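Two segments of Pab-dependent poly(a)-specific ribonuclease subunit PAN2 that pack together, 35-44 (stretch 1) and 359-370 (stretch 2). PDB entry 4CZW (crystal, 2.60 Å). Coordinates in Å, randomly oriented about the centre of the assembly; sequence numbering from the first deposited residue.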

# COMPACT_ATOMS: atom_id res chain seq x y z
N ASN A 35 -11.36 9.87 13.42
CA ASN A 35 -12.76 9.54 13.66
C ASN A 35 -13.49 9.22 12.36
O ASN A 35 -14.73 9.20 12.32
CB ASN A 35 -13.47 10.68 14.39
CG ASN A 35 -12.80 11.05 15.70
OD1 ASN A 35 -12.30 10.18 16.42
ND2 ASN A 35 -12.78 12.34 16.01
N THR A 36 -12.72 8.97 11.31
CA THR A 36 -13.27 8.73 9.97
C THR A 36 -13.15 7.26 9.58
O THR A 36 -12.34 6.53 10.14
CB THR A 36 -12.54 9.60 8.92
OG1 THR A 36 -11.26 9.04 8.63
CG2 THR A 36 -12.36 11.02 9.43
N PRO A 37 -13.97 6.82 8.61
CA PRO A 37 -13.86 5.44 8.11
C PRO A 37 -12.65 5.23 7.20
O PRO A 37 -12.51 4.16 6.60
CB PRO A 37 -15.16 5.25 7.33
CG PRO A 37 -15.56 6.63 6.92
CD PRO A 37 -15.16 7.50 8.07
N TYR A 38 -11.79 6.25 7.09
CA TYR A 38 -10.60 6.16 6.26
C TYR A 38 -9.34 6.14 7.12
O TYR A 38 -8.92 7.17 7.64
CB TYR A 38 -10.55 7.33 5.27
CG TYR A 38 -11.84 7.52 4.50
CD1 TYR A 38 -12.15 6.70 3.42
CD2 TYR A 38 -12.74 8.51 4.86
CE1 TYR A 38 -13.33 6.87 2.72
CE2 TYR A 38 -13.92 8.69 4.16
CZ TYR A 38 -14.21 7.87 3.09
OH TYR A 38 -15.38 8.04 2.40
N PRO A 39 -8.74 4.95 7.28
CA PRO A 39 -7.58 4.75 8.15
C PRO A 39 -6.33 5.46 7.64
O PRO A 39 -6.17 5.64 6.43
CB PRO A 39 -7.38 3.24 8.13
CG PRO A 39 -7.96 2.80 6.83
CD PRO A 39 -9.14 3.70 6.60
N GLY A 40 -5.46 5.87 8.56
CA GLY A 40 -4.20 6.48 8.21
C GLY A 40 -3.06 5.49 8.37
O GLY A 40 -3.29 4.33 8.72
N LEU A 41 -1.84 5.94 8.11
CA LEU A 41 -0.67 5.07 8.22
C LEU A 41 0.28 5.54 9.31
O LEU A 41 0.57 6.73 9.42
CB LEU A 41 0.06 4.99 6.87
CG LEU A 41 -0.71 4.31 5.74
CD1 LEU A 41 0.02 4.46 4.42
CD2 LEU A 41 -0.95 2.84 6.05
N GLU A 42 0.77 4.60 10.11
CA GLU A 42 1.67 4.91 11.21
C GLU A 42 3.05 5.32 10.70
O GLU A 42 3.50 4.84 9.66
CB GLU A 42 1.77 3.71 12.16
CG GLU A 42 0.42 3.27 12.70
CD GLU A 42 0.48 1.97 13.48
OE1 GLU A 42 1.61 1.47 13.71
OE2 GLU A 42 -0.59 1.44 13.86
N ASN A 43 3.72 6.20 11.44
CA ASN A 43 4.95 6.83 10.96
C ASN A 43 6.21 6.49 11.75
O ASN A 43 7.19 7.24 11.71
CB ASN A 43 4.78 8.35 10.95
CG ASN A 43 4.36 8.90 12.31
OD1 ASN A 43 4.28 8.17 13.29
ND2 ASN A 43 4.10 10.20 12.36
N ASN A 44 6.20 5.37 12.46
CA ASN A 44 7.36 4.96 13.24
C ASN A 44 8.17 3.89 12.54
O ASN A 44 8.78 3.03 13.18
CB ASN A 44 6.92 4.47 14.61
CG ASN A 44 5.94 3.31 14.53
OD1 ASN A 44 5.10 3.26 13.63
ND2 ASN A 44 6.04 2.38 15.47
N ASP A 359 -17.37 16.57 -3.44
CA ASP A 359 -16.25 17.07 -2.65
C ASP A 359 -16.11 16.31 -1.34
O ASP A 359 -16.80 16.59 -0.36
CB ASP A 359 -16.42 18.57 -2.37
CG ASP A 359 -16.35 19.40 -3.64
OD1 ASP A 359 -15.62 19.01 -4.57
OD2 ASP A 359 -17.03 20.45 -3.70
N ARG A 360 -15.21 15.33 -1.33
CA ARG A 360 -14.95 14.53 -0.14
C ARG A 360 -13.46 14.50 0.18
O ARG A 360 -12.87 13.43 0.33
CB ARG A 360 -15.48 13.10 -0.33
CG ARG A 360 -16.96 13.03 -0.67
CD ARG A 360 -17.44 11.60 -0.79
NE ARG A 360 -17.15 10.83 0.42
CZ ARG A 360 -17.93 10.81 1.49
NH1 ARG A 360 -19.05 11.51 1.51
NH2 ARG A 360 -17.59 10.08 2.55
N TRP A 361 -12.86 15.68 0.28
CA TRP A 361 -11.43 15.79 0.53
C TRP A 361 -11.07 15.49 1.98
O TRP A 361 -11.77 15.90 2.91
CB TRP A 361 -10.94 17.20 0.16
CG TRP A 361 -11.09 17.50 -1.30
CD1 TRP A 361 -12.18 18.03 -1.92
CD2 TRP A 361 -10.10 17.30 -2.32
NE1 TRP A 361 -11.94 18.17 -3.27
CE2 TRP A 361 -10.67 17.73 -3.54
CE3 TRP A 361 -8.80 16.80 -2.33
CZ2 TRP A 361 -9.98 17.67 -4.75
CZ3 TRP A 361 -8.11 16.74 -3.53
CH2 TRP A 361 -8.71 17.17 -4.72
N HIS A 362 -9.97 14.76 2.17
CA HIS A 362 -9.50 14.42 3.50
C HIS A 362 -8.00 14.67 3.65
O HIS A 362 -7.23 14.51 2.70
CB HIS A 362 -9.80 12.95 3.82
CG HIS A 362 -11.25 12.68 4.10
ND1 HIS A 362 -12.20 12.63 3.11
CD2 HIS A 362 -11.90 12.45 5.26
CE1 HIS A 362 -13.38 12.38 3.64
NE2 HIS A 362 -13.23 12.26 4.95
N LEU A 363 -7.59 15.06 4.85
CA LEU A 363 -6.18 15.26 5.16
C LEU A 363 -5.60 14.01 5.82
O LEU A 363 -6.02 13.62 6.91
CB LEU A 363 -5.99 16.47 6.08
CG LEU A 363 -4.61 16.64 6.71
CD1 LEU A 363 -3.54 16.81 5.64
CD2 LEU A 363 -4.60 17.81 7.67
N PHE A 364 -4.64 13.39 5.15
CA PHE A 364 -3.99 12.20 5.68
C PHE A 364 -2.61 12.53 6.24
O PHE A 364 -1.59 12.29 5.59
CB PHE A 364 -3.87 11.11 4.61
CG PHE A 364 -5.19 10.50 4.23
CD1 PHE A 364 -5.69 9.41 4.93
CD2 PHE A 364 -5.93 11.00 3.17
CE1 PHE A 364 -6.90 8.84 4.58
CE2 PHE A 364 -7.14 10.44 2.82
CZ PHE A 364 -7.63 9.35 3.53
N ASN A 365 -2.58 13.09 7.45
CA ASN A 365 -1.33 13.35 8.15
C ASN A 365 -0.93 12.13 8.96
O ASN A 365 -1.16 12.06 10.16
CB ASN A 365 -1.47 14.58 9.05
CG ASN A 365 -0.16 14.96 9.72
OD1 ASN A 365 0.90 14.43 9.39
ND2 ASN A 365 -0.23 15.89 10.67
N ASP A 366 -0.31 11.17 8.27
CA ASP A 366 0.02 9.87 8.86
C ASP A 366 -1.23 9.20 9.43
O ASP A 366 -2.19 8.96 8.71
CB ASP A 366 1.11 10.02 9.93
CG ASP A 366 2.47 10.32 9.33
OD1 ASP A 366 2.84 9.67 8.33
OD2 ASP A 366 3.17 11.21 9.86
N PHE A 367 -1.21 8.90 10.73
CA PHE A 367 -2.35 8.24 11.35
C PHE A 367 -3.39 9.25 11.84
O PHE A 367 -4.39 8.88 12.46
CB PHE A 367 -1.90 7.33 12.50
CG PHE A 367 -1.07 8.03 13.54
CD1 PHE A 367 -1.66 8.64 14.63
CD2 PHE A 367 0.32 8.05 13.44
CE1 PHE A 367 -0.90 9.28 15.59
CE2 PHE A 367 1.09 8.68 14.40
CZ PHE A 367 0.48 9.29 15.48
N SER A 368 -3.14 10.53 11.56
CA SER A 368 -4.11 11.57 11.87
C SER A 368 -4.92 11.92 10.62
O SER A 368 -4.41 12.56 9.70
CB SER A 368 -3.42 12.82 12.42
OG SER A 368 -4.35 13.84 12.72
N VAL A 369 -6.18 11.49 10.60
CA VAL A 369 -7.04 11.69 9.44
C VAL A 369 -8.18 12.66 9.75
O VAL A 369 -8.84 12.53 10.79
CB VAL A 369 -7.62 10.36 8.94
CG1 VAL A 369 -8.47 10.57 7.70
CG2 VAL A 369 -6.50 9.37 8.66
N ARG A 370 -8.42 13.60 8.85
CA ARG A 370 -9.44 14.62 9.06
C ARG A 370 -10.07 15.04 7.75
O ARG A 370 -9.40 15.11 6.72
CB ARG A 370 -8.83 15.84 9.76
CG ARG A 370 -9.63 16.36 10.94
CD ARG A 370 -8.76 17.26 11.81
NE ARG A 370 -8.46 16.65 13.10
CZ ARG A 370 -7.50 15.75 13.30
NH1 ARG A 370 -6.75 15.34 12.29
NH2 ARG A 370 -7.29 15.26 14.51
O HOH W 1 -10.60 12.51 13.09

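Stretch 2 is a β-hairpin, and stretch 1, laid against its tip and one of its sides, is mostly loop, with a short strand at Gly40 and Leu41. The hairpin strands 361–365 and 368–370 are joined by a type II' turn from Asn365 to Ser368, closed by two backbone hydrogen bonds of 2.9 Å, Asn365 N to Ser368 O and Ser368 N to Asn365 O. The two stretches are far apart in sequence, yet together they bury 616 Å². Tyr38, Phe367 and Asp366 lose the most surface to the contact, and each represents a different part of it.

Tyr38 points its CA-to-CB bond toward the hairpin and lets its long, partly polar side chain meet three residues in turn. Near the backbone, Tyr38 CB lies 4.0 Å from CZ of Phe364, at the edge of that ring, a plain apolar contact. Farther out, the edge of the tyrosine ring approaches the face of His362, with centroids 4.8 Å apart and planes at 61°. The imidazole is steadied by its own stretch, since His362 ND1 donates to Arg360 O at 3.0 Å. At the tip, Arg360 NH2 donates to Tyr38 OH over 3.0 Å at a nearly straight 164°, the hydroxyl lying near the guanidinium plane, where the N–H groups point. Tyrosine suits this place because one residue offers both an aromatic surface and a terminal acceptor. Behind it, Tyr38 N donates to Thr36 OG1 at 3.2 Å, tying the loop to itself, while the same OG1 sits 3.3 Å from Val369 CG1.

Asp366, within the turn, engages stretch 1 through both backbone and side chain. Leu41 N makes a weak hydrogen bond to Asp366 O at 3.1 Å, and Gly40 CA approaches that same oxygen at 3.2 Å in a CA–H···O contact. Glycine fits here for a steric reason: a CB on Gly40 would lie only 2.2 Å from Asp366 O and 2.8 Å from Phe367 CA, both clashes. Without one, Gly40 CA can lie 4.0 Å from Phe367 CA, the closest CA pair across the stretches. The carboxylate adds a polar link, accepting at Asp366 OD2 from Asn43 ND2 at 2.9 Å; here a neutral amide donates to a carboxylate oxygen of the buried Asp366.

Phe367 supplies the bulk beside this polar cluster. Phe367 CD2 lies 4.1 Å from Glu42 CA, and Phe367 CE2 lies 3.4 Å from Asn43 OD1. That oxygen is near the ring plane, where the slightly positive C–H edge can favor it. The large ring thus reaches both backbone and amide. Two residues on, Val369 points its CA-to-CB bond toward stretch 1 and sets CG2 3.4 Å from Tyr38 O and 3.7 Å from Gly40 N, its compact branched shape filling the space beside the main chain. A water adds a final bridge, accepting from Asn35 N at 2.8 Å and donating to Val369 O at 2.9 Å.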